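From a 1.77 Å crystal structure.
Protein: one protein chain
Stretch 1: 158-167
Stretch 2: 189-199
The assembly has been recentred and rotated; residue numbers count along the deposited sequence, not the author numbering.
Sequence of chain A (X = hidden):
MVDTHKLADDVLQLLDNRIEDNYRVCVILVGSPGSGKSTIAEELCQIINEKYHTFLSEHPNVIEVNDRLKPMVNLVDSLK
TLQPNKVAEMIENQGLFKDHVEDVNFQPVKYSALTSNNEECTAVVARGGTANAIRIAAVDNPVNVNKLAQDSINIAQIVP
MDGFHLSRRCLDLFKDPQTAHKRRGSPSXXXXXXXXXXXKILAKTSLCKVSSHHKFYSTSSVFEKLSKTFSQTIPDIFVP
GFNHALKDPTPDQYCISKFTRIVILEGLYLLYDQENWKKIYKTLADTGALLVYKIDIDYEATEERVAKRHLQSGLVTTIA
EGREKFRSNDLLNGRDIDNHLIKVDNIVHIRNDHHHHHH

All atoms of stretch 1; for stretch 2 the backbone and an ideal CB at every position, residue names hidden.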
# COMPACT_ATOMS: atom_id res chain seq x y z
N ILE A 158 5.30 -5.90 0.65
CA ILE A 158 4.81 -4.85 -0.23
C ILE A 158 3.34 -4.59 0.04
O ILE A 158 2.60 -5.49 0.46
CB ILE A 158 4.95 -5.22 -1.73
CG1 ILE A 158 4.25 -6.56 -2.00
CG2 ILE A 158 6.42 -5.30 -2.13
CD1 ILE A 158 4.22 -6.95 -3.47
N VAL A 159 2.91 -3.35 -0.17
CA VAL A 159 1.52 -2.99 0.00
C VAL A 159 1.08 -2.32 -1.30
O VAL A 159 1.38 -1.15 -1.53
CB VAL A 159 1.29 -1.99 1.17
CG1 VAL A 159 -0.15 -1.48 1.14
CG2 VAL A 159 1.58 -2.67 2.50
N PRO A 160 0.43 -3.08 -2.19
CA PRO A 160 -0.01 -2.47 -3.44
C PRO A 160 -1.27 -1.67 -3.15
O PRO A 160 -2.09 -2.07 -2.31
CB PRO A 160 -0.30 -3.68 -4.33
CG PRO A 160 0.57 -4.77 -3.74
CD PRO A 160 0.37 -4.55 -2.27
N MET A 161 -1.43 -0.54 -3.82
CA MET A 161 -2.60 0.30 -3.62
C MET A 161 -3.83 -0.34 -4.28
O MET A 161 -4.97 -0.04 -3.93
CB MET A 161 -2.32 1.68 -4.23
CG MET A 161 -3.24 2.78 -3.79
SD MET A 161 -2.78 4.32 -4.62
CE MET A 161 -3.77 4.21 -6.03
N ASP A 162 -3.57 -1.25 -5.22
CA ASP A 162 -4.61 -1.95 -5.97
C ASP A 162 -5.72 -2.61 -5.15
O ASP A 162 -6.87 -2.65 -5.57
CB ASP A 162 -3.97 -3.02 -6.86
CG ASP A 162 -3.00 -2.43 -7.85
OD1 ASP A 162 -3.45 -1.87 -8.88
OD2 ASP A 162 -1.78 -2.51 -7.59
N GLY A 163 -5.36 -3.14 -3.98
CA GLY A 163 -6.34 -3.79 -3.14
C GLY A 163 -7.37 -2.84 -2.59
O GLY A 163 -8.39 -3.26 -2.04
N PHE A 164 -7.12 -1.54 -2.72
CA PHE A 164 -8.06 -0.55 -2.21
C PHE A 164 -8.95 0.02 -3.30
O PHE A 164 -9.68 0.99 -3.09
CB PHE A 164 -7.28 0.55 -1.49
CG PHE A 164 -6.74 0.10 -0.17
CD1 PHE A 164 -7.47 0.31 1.00
CD2 PHE A 164 -5.54 -0.61 -0.09
CE1 PHE A 164 -7.02 -0.19 2.22
CE2 PHE A 164 -5.08 -1.11 1.13
CZ PHE A 164 -5.83 -0.90 2.29
N HIS A 165 -8.90 -0.60 -4.47
CA HIS A 165 -9.74 -0.18 -5.57
C HIS A 165 -11.17 -0.47 -5.12
O HIS A 165 -11.45 -1.53 -4.56
CB HIS A 165 -9.41 -1.00 -6.82
CG HIS A 165 -9.81 -0.35 -8.10
ND1 HIS A 165 -9.12 0.73 -8.63
CD2 HIS A 165 -10.82 -0.60 -8.96
CE1 HIS A 165 -9.70 1.11 -9.75
NE2 HIS A 165 -10.73 0.32 -9.98
N LEU A 166 -12.09 0.46 -5.34
CA LEU A 166 -13.47 0.23 -4.95
C LEU A 166 -14.01 -0.92 -5.80
O LEU A 166 -13.65 -1.06 -6.97
CB LEU A 166 -14.30 1.50 -5.15
CG LEU A 166 -13.91 2.65 -4.23
CD1 LEU A 166 -14.67 3.92 -4.62
CD2 LEU A 166 -14.20 2.26 -2.79
N SER A 167 -14.87 -1.74 -5.21
CA SER A 167 -15.44 -2.87 -5.93
C SER A 167 -16.36 -2.39 -7.04
O SER A 167 -16.86 -1.27 -7.02
CB SER A 167 -16.23 -3.78 -4.99
OG SER A 167 -17.41 -3.13 -4.53
N UNK A 189 -11.79 6.45 -7.49
CA UNK A 189 -12.30 5.08 -7.57
C UNK A 189 -11.57 4.12 -6.63
O UNK A 189 -11.61 2.90 -6.82
CB UNK A 189 -12.19 4.57 -9.01
N UNK A 190 -10.92 4.67 -5.61
CA UNK A 190 -10.20 3.88 -4.61
C UNK A 190 -10.71 4.32 -3.24
O UNK A 190 -11.11 5.47 -3.07
CB UNK A 190 -8.69 4.06 -4.73
N UNK A 191 -10.70 3.40 -2.28
CA UNK A 191 -11.12 3.76 -0.93
C UNK A 191 -9.92 4.47 -0.29
O UNK A 191 -9.15 3.87 0.47
CB UNK A 191 -11.56 2.54 -0.12
N UNK A 192 -9.75 5.75 -0.62
CA UNK A 192 -8.64 6.53 -0.09
C UNK A 192 -8.73 6.66 1.43
O UNK A 192 -7.71 6.78 2.11
CB UNK A 192 -8.61 7.92 -0.74
N UNK A 193 -9.96 6.62 1.95
CA UNK A 193 -10.22 6.72 3.38
C UNK A 193 -9.51 5.59 4.13
O UNK A 193 -8.78 5.82 5.10
CB UNK A 193 -11.72 6.68 3.65
N UNK A 194 -9.75 4.36 3.68
CA UNK A 194 -9.15 3.21 4.33
C UNK A 194 -7.66 3.06 4.04
O UNK A 194 -6.92 2.50 4.86
CB UNK A 194 -9.88 1.94 3.90
N UNK A 195 -7.19 3.54 2.89
CA UNK A 195 -5.77 3.44 2.61
C UNK A 195 -5.05 4.38 3.58
O UNK A 195 -4.01 4.05 4.14
CB UNK A 195 -5.46 3.78 1.15
N UNK A 196 -5.61 5.57 3.77
CA UNK A 196 -5.02 6.52 4.70
C UNK A 196 -5.03 5.88 6.09
O UNK A 196 -4.07 6.03 6.85
CB UNK A 196 -5.77 7.85 4.69
N UNK A 197 -6.10 5.15 6.41
CA UNK A 197 -6.18 4.51 7.71
C UNK A 197 -5.08 3.46 7.85
O UNK A 197 -4.52 3.29 8.93
CB UNK A 197 -7.56 3.88 7.91
N UNK A 198 -4.76 2.75 6.77
CA UNK A 198 -3.69 1.77 6.84
C UNK A 198 -2.39 2.52 7.14
O UNK A 198 -1.57 2.06 7.93
CB UNK A 198 -3.59 0.96 5.54
N UNK A 199 -2.21 3.68 6.52
CA UNK A 199 -1.00 4.47 6.76
C UNK A 199 -0.90 4.94 8.20
O UNK A 199 0.19 4.98 8.76
CB UNK A 199 -0.96 5.68 5.82

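Position 189 lies beside the end of stretch 1, its backbone O accepting a hydrogen bond from Leu 166 N at 2.9 Å. The CA-to-CB bond runs sideways, and the ideal CB sits 4.3 Å from His 165 CE1 and 5.1 Å from Leu 166 CD1. A small or medium side chain, polar or apolar, would suit this place. The residue is Thr, with chi1 in p; Thr 189 OG1 comes within 3.6 Å of His 165 CE1 and finds its hydrogen bond elsewhere in the structure.

At position 190 the backbone is extended (phi/psi -127/150) and bridged to His 165, with the two CA atoms 4.2 Å apart. CA-to-CB points away overall, yet the ideal CB is only 3.6 Å from Phe 164 O. A long side chain could turn back along stretch 1, where the Met 161 methyl and the His 165 imidazole leave a slot between them, so a flat aromatic or a long aliphatic group would fit. Phe 190, chi1 in m, fills it. Met 161 CE lies over one face, 3.8 Å from the ring centroid in a CH-pi contact, and over the opposite face the His 165 ring presents its edge, the two ring planes standing at 88°.

Position 191 gives its backbone N to Phe 164 O at 2.7 Å, completing the pairing around the bridge. Its phi/psi of -80/80 is not helical, but a helix begins at the next residue, and the unpaired amides of a first turn call for an acceptor: Asp, Asn, Ser or Thr. The deposited residue is Asp, whose OD1 accepts from the N of residue 194 at 3.0 Å, while its CB packs 3.8 Å from Leu 166 CD2.

Positions 192 and 193 have no part of stretch 1 within 5.5 Å of their ideal CB atoms, so stretch 1 hardly restricts them; they are Ser and Asn.

Position 194 points toward stretch 1, its ideal CB 3.9 Å from Phe 164 CE1. A compact side chain, or one that bends off beyond CB, would do. It is Asn, whose CB rests 4.0 Å from Phe 164 CE1.

At position 195 CA-to-CB runs sideways, over the face of the Phe 164 ring, with Met 161 and Val 159 farther along. A large apolar group is favoured, aromatic or aliphatic. Phe 195, chi1 in t, turns its edge to the face of Phe 164, centroids 5.1 Å apart and planes at 88°, and takes Met 161 CG over its own face, 4.1 Å from CE1.

Positions 196 and 197 are both free of stretch 1 and could carry many side chains; they are Leu and Gln.

Position 198 points toward stretch 1, its ideal CB 4.4 Å from Phe 164 CZ, with the Val 159 methyls beyond. A branched aliphatic suits such a hollow. Leu 198 CD2 reaches Val 159 CG1 at 3.7 Å and Phe 164 CZ at 4.0 Å.

Position 199, out of reach, is Cys.

Stretch 2, residues 189-199: TFDSNNFLQLC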
# COMPACT_ATOMS: atom_id res chain seq x y z
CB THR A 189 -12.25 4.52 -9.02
OG1 THR A 189 -10.91 4.54 -9.51
CG2 THR A 189 -13.15 5.34 -9.94
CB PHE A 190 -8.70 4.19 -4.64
CG PHE A 190 -7.98 3.63 -5.83
CD1 PHE A 190 -7.34 2.39 -5.74
CD2 PHE A 190 -7.90 4.35 -7.01
CE1 PHE A 190 -6.63 1.89 -6.83
CE2 PHE A 190 -7.19 3.86 -8.10
CZ PHE A 190 -6.55 2.62 -8.01
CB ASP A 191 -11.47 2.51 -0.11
CG ASP A 191 -12.12 2.84 1.21
OD1 ASP A 191 -11.99 3.99 1.67
OD2 ASP A 191 -12.76 1.95 1.81
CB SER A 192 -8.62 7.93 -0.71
OG SER A 192 -9.81 8.64 -0.40
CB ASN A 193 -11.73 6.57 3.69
CG ASN A 193 -12.61 7.48 2.83
OD1 ASN A 193 -12.31 7.76 1.68
ND2 ASN A 193 -13.74 7.90 3.40
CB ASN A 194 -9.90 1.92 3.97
CG ASN A 194 -10.15 1.04 5.19
OD1 ASN A 194 -10.25 -0.19 5.08
ND2 ASN A 194 -10.25 1.66 6.35
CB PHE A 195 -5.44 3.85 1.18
CG PHE A 195 -4.03 3.54 0.79
CD1 PHE A 195 -3.68 2.26 0.37
CD2 PHE A 195 -3.03 4.48 0.96
CE1 PHE A 195 -2.35 1.93 0.11
CE2 PHE A 195 -1.69 4.16 0.71
CZ PHE A 195 -1.36 2.88 0.29
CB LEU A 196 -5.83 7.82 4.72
CG LEU A 196 -5.40 8.86 5.76
CD1 LEU A 196 -3.93 9.23 5.53
CD2 LEU A 196 -6.29 10.10 5.65
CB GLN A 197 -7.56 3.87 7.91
CG GLN A 197 -7.84 3.44 9.35
CD GLN A 197 -7.67 4.58 10.35
OE1 GLN A 197 -8.10 5.70 10.10
NE2 GLN A 197 -7.07 4.28 11.49
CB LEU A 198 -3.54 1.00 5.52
CG LEU A 198 -2.33 0.08 5.41
CD1 LEU A 198 -2.39 -1.00 6.49
CD2 LEU A 198 -2.29 -0.56 4.02
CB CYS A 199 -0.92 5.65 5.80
SG CYS A 199 -0.68 5.14 4.09
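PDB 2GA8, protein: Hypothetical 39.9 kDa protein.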